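Local coordinates for protein 7,8-dihydro-6-hydroxymethylpterin pyrophosphokinase-dihydropteroate synthase (Plasmodium falciparum, PDB 6JWS) that probably carries out two successive steps of folate synthesis, pyrophosphorylating hydroxymethyldihydropterin with ATP and then condensing the product with 4-aminobenzoate to give dihydropteroate, at residues Ile394-Tyr399 and Gly433-Pro438. The protein carries 1 engineered substitution. Residues are numbered along the deposited sequence; the frame is centred on the assembly and turned at random.
Engineered in segment 433-438: Gly437 (natural residue Ala). With PT1 (pteroic acid), chain I.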
loop_
_atom_site.group_PDB
_atom_site.type_symbol
_atom_site.label_atom_id
_atom_site.label_comp_id
_atom_site.label_asym_id
_atom_site.label_seq_id
_atom_site.Cartn_x
_atom_site.Cartn_y
_atom_site.Cartn_z
ATOM N N ILE B 394 7.081 9.152 22.196
ATOM C CA ILE B 394 6.913 8.528 23.503
ATOM C C ILE B 394 7.960 9.094 24.465
ATOM O O ILE B 394 9.148 9.070 24.170
ATOM C CB ILE B 394 7.058 6.993 23.415
ATOM C CG1 ILE B 394 5.957 6.324 22.597
ATOM C CG2 ILE B 394 7.160 6.369 24.806
ATOM C CD1 ILE B 394 6.312 4.913 22.158
ATOM N N LEU B 395 7.512 9.585 25.625
ATOM C CA LEU B 395 8.425 9.904 26.712
ATOM C C LEU B 395 8.012 9.129 27.958
ATOM O O LEU B 395 7.084 9.514 28.648
ATOM C CB LEU B 395 8.431 11.409 26.996
ATOM C CG LEU B 395 9.390 11.807 28.120
ATOM C CD1 LEU B 395 10.835 11.695 27.660
ATOM C CD2 LEU B 395 9.112 13.220 28.604
ATOM N N ASN B 396 8.702 8.026 28.220
ATOM C CA ASN B 396 8.491 7.246 29.424
ATOM C C ASN B 396 9.561 7.654 30.436
ATOM O O ASN B 396 10.737 7.357 30.245
ATOM C CB ASN B 396 8.562 5.745 29.134
ATOM C CG ASN B 396 8.492 4.886 30.384
ATOM O OD1 ASN B 396 7.913 5.276 31.390
ATOM N ND2 ASN B 396 9.046 3.687 30.316
ATOM N N VAL B 397 9.136 8.349 31.495
ATOM C CA VAL B 397 10.083 8.950 32.421
ATOM C C VAL B 397 10.846 7.860 33.183
ATOM O O VAL B 397 12.073 7.927 33.281
ATOM C CB VAL B 397 9.426 10.010 33.321
ATOM C CG1 VAL B 397 10.422 10.571 34.342
ATOM C CG2 VAL B 397 8.826 11.124 32.470
ATOM N N ASN B 398 10.126 6.828 33.637
ATOM C CA ASN B 398 10.741 5.650 34.225
ATOM C C ASN B 398 11.904 5.160 33.366
ATOM O O ASN B 398 13.025 5.027 33.863
ATOM C CB ASN B 398 9.752 4.494 34.374
ATOM C CG ASN B 398 9.334 4.247 35.805
ATOM O OD1 ASN B 398 8.189 4.513 36.172
ATOM N ND2 ASN B 398 10.248 3.733 36.616
ATOM N N TYR B 399 11.617 4.849 32.092
ATOM C CA TYR B 399 12.635 4.322 31.200
ATOM C C TYR B 399 13.781 5.316 31.083
ATOM O O TYR B 399 14.931 4.956 31.274
ATOM C CB TYR B 399 12.109 4.018 29.794
ATOM C CG TYR B 399 13.126 3.333 28.913
ATOM C CD1 TYR B 399 13.341 1.960 28.996
ATOM C CD2 TYR B 399 13.896 4.050 28.008
ATOM C CE1 TYR B 399 14.282 1.316 28.200
ATOM C CE2 TYR B 399 14.836 3.421 27.197
ATOM C CZ TYR B 399 15.031 2.050 27.291
ATOM O OH TYR B 399 15.958 1.430 26.494
ATOM N N GLY B 433 4.568 8.023 33.452
ATOM C CA GLY B 433 5.379 7.650 34.595
ATOM C C GLY B 433 4.907 6.347 35.240
ATOM O O GLY B 433 5.352 5.995 36.332
ATOM N N GLU B 434 3.986 5.641 34.575
ATOM C CA GLU B 434 3.631 4.280 34.956
ATOM C C GLU B 434 3.829 3.357 33.756
ATOM O O GLU B 434 3.044 3.378 32.806
ATOM C CB GLU B 434 2.204 4.190 35.510
ATOM C CG GLU B 434 2.113 4.364 37.021
ATOM C CD GLU B 434 2.409 3.153 37.901
ATOM O OE1 GLU B 434 2.298 2.006 37.409
ATOM O OE2 GLU B 434 2.744 3.360 39.091
ATOM N N SER B 435 4.898 2.557 33.814
ATOM C CA SER B 435 5.264 1.639 32.749
ATOM C C SER B 435 4.256 0.490 32.694
ATOM O O SER B 435 3.796 0.022 33.732
ATOM C CB SER B 435 6.671 1.140 32.956
ATOM O OG SER B 435 7.203 0.641 31.738
ATOM N N SER B 436 3.906 0.038 31.482
ATOM C CA SER B 436 2.858 -0.968 31.377
ATOM C C SER B 436 3.237 -2.091 30.418
ATOM O O SER B 436 2.417 -2.960 30.136
ATOM C CB SER B 436 1.503 -0.352 31.070
ATOM O OG SER B 436 1.524 0.362 29.838
ATOM N N GLY B 437 4.490 -2.080 29.951
ATOM C CA GLY B 437 5.036 -3.156 29.138
ATOM C C GLY B 437 5.215 -4.446 29.942
ATOM O O GLY B 437 5.151 -4.439 31.171
ATOM N N PRO B 438 5.490 -5.589 29.277
ATOM C CA PRO B 438 5.485 -6.886 29.949
ATOM C C PRO B 438 6.503 -6.951 31.089
ATOM O O PRO B 438 7.665 -6.589 30.916
ATOM C CB PRO B 438 5.804 -7.894 28.829
ATOM C CG PRO B 438 6.479 -7.068 27.760
ATOM C CD PRO B 438 5.866 -5.687 27.863
HETATM C C2 PT1 I . -0.248 1.561 23.521
HETATM C C3 PT1 I . 0.657 1.726 24.659
HETATM C C5 PT1 I . 0.369 2.846 25.562
HETATM N N6 PT1 I . 1.716 0.914 24.892
HETATM C C7 PT1 I . -1.538 3.419 24.230
HETATM N N9 PT1 I . -0.707 3.641 25.300
HETATM C C10 PT1 I . 2.491 1.123 25.990
HETATM N N11 PT1 I . -2.632 4.232 24.000
HETATM C C12 PT1 I . 2.204 2.163 26.864
HETATM C C21 PT1 I . 5.016 -5.859 24.181
HETATM O O22 PT1 I . 6.212 -5.934 23.789
HETATM O O1 PT1 I . -0.050 0.556 22.659
HETATM N N4 PT1 I . -1.287 2.407 23.356
HETATM N N8 PT1 I . 1.174 3.004 26.627
HETATM C C13 PT1 I . 3.633 0.180 26.256
HETATM N N14 PT1 I . 3.072 -1.134 26.674
HETATM C C15 PT1 I . 3.522 -2.271 26.093
HETATM C C16 PT1 I . 2.657 -3.374 25.932
HETATM C C17 PT1 I . 4.887 -2.326 25.660
HETATM C C18 PT1 I . 3.152 -4.546 25.309
HETATM C C19 PT1 I . 5.373 -3.513 25.056
HETATM C C20 PT1 I . 4.499 -4.612 24.864
HETATM O O23 PT1 I . 4.248 -6.818 24.000
#
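The flat amides of Asn396 and Asn398 come up to Ser435 and Gly433 of the loop 433-438. Asn396 reaches the hydroxyl of Ser435, ND2 as modelled lying 3.8 Å from OG, while the Asn398 amide approaches the main chain of Gly433, with OD1 as modelled 3.2 Å from O. Both amides are probably turned over in the model, so nothing should rest on which end faces the loop. Further along, Gly437, an engineered residue, and Pro438 lie over one face of the aminobenzoate ring of the pteroic acid: CA of Gly437 is 3.5 Å from C15 and CD of Pro438 equally near C20, both about 3.4 Å above the ring plane. Asn396 gets to Ser435 with CG anti to the backbone N (chi1 174°), and occupies the N-cap position of helix 397-402. These are neighbouring beta-alpha units of the dihydropteroate synthase TIM barrel: strands 390-396 and 428-432 run parallel, with backbone hydrogen bonds from Leu395 to Asp430 and Gly432, and the contact lies where the two strands end and the polypeptide leaves the barrel's parallel sheet. Ser436 brings OG to 3.5 Å from C12 of the pterin; the pteroic acid is also hydrogen-bonded to Asp575, Asn502, Lys609 and Arg610.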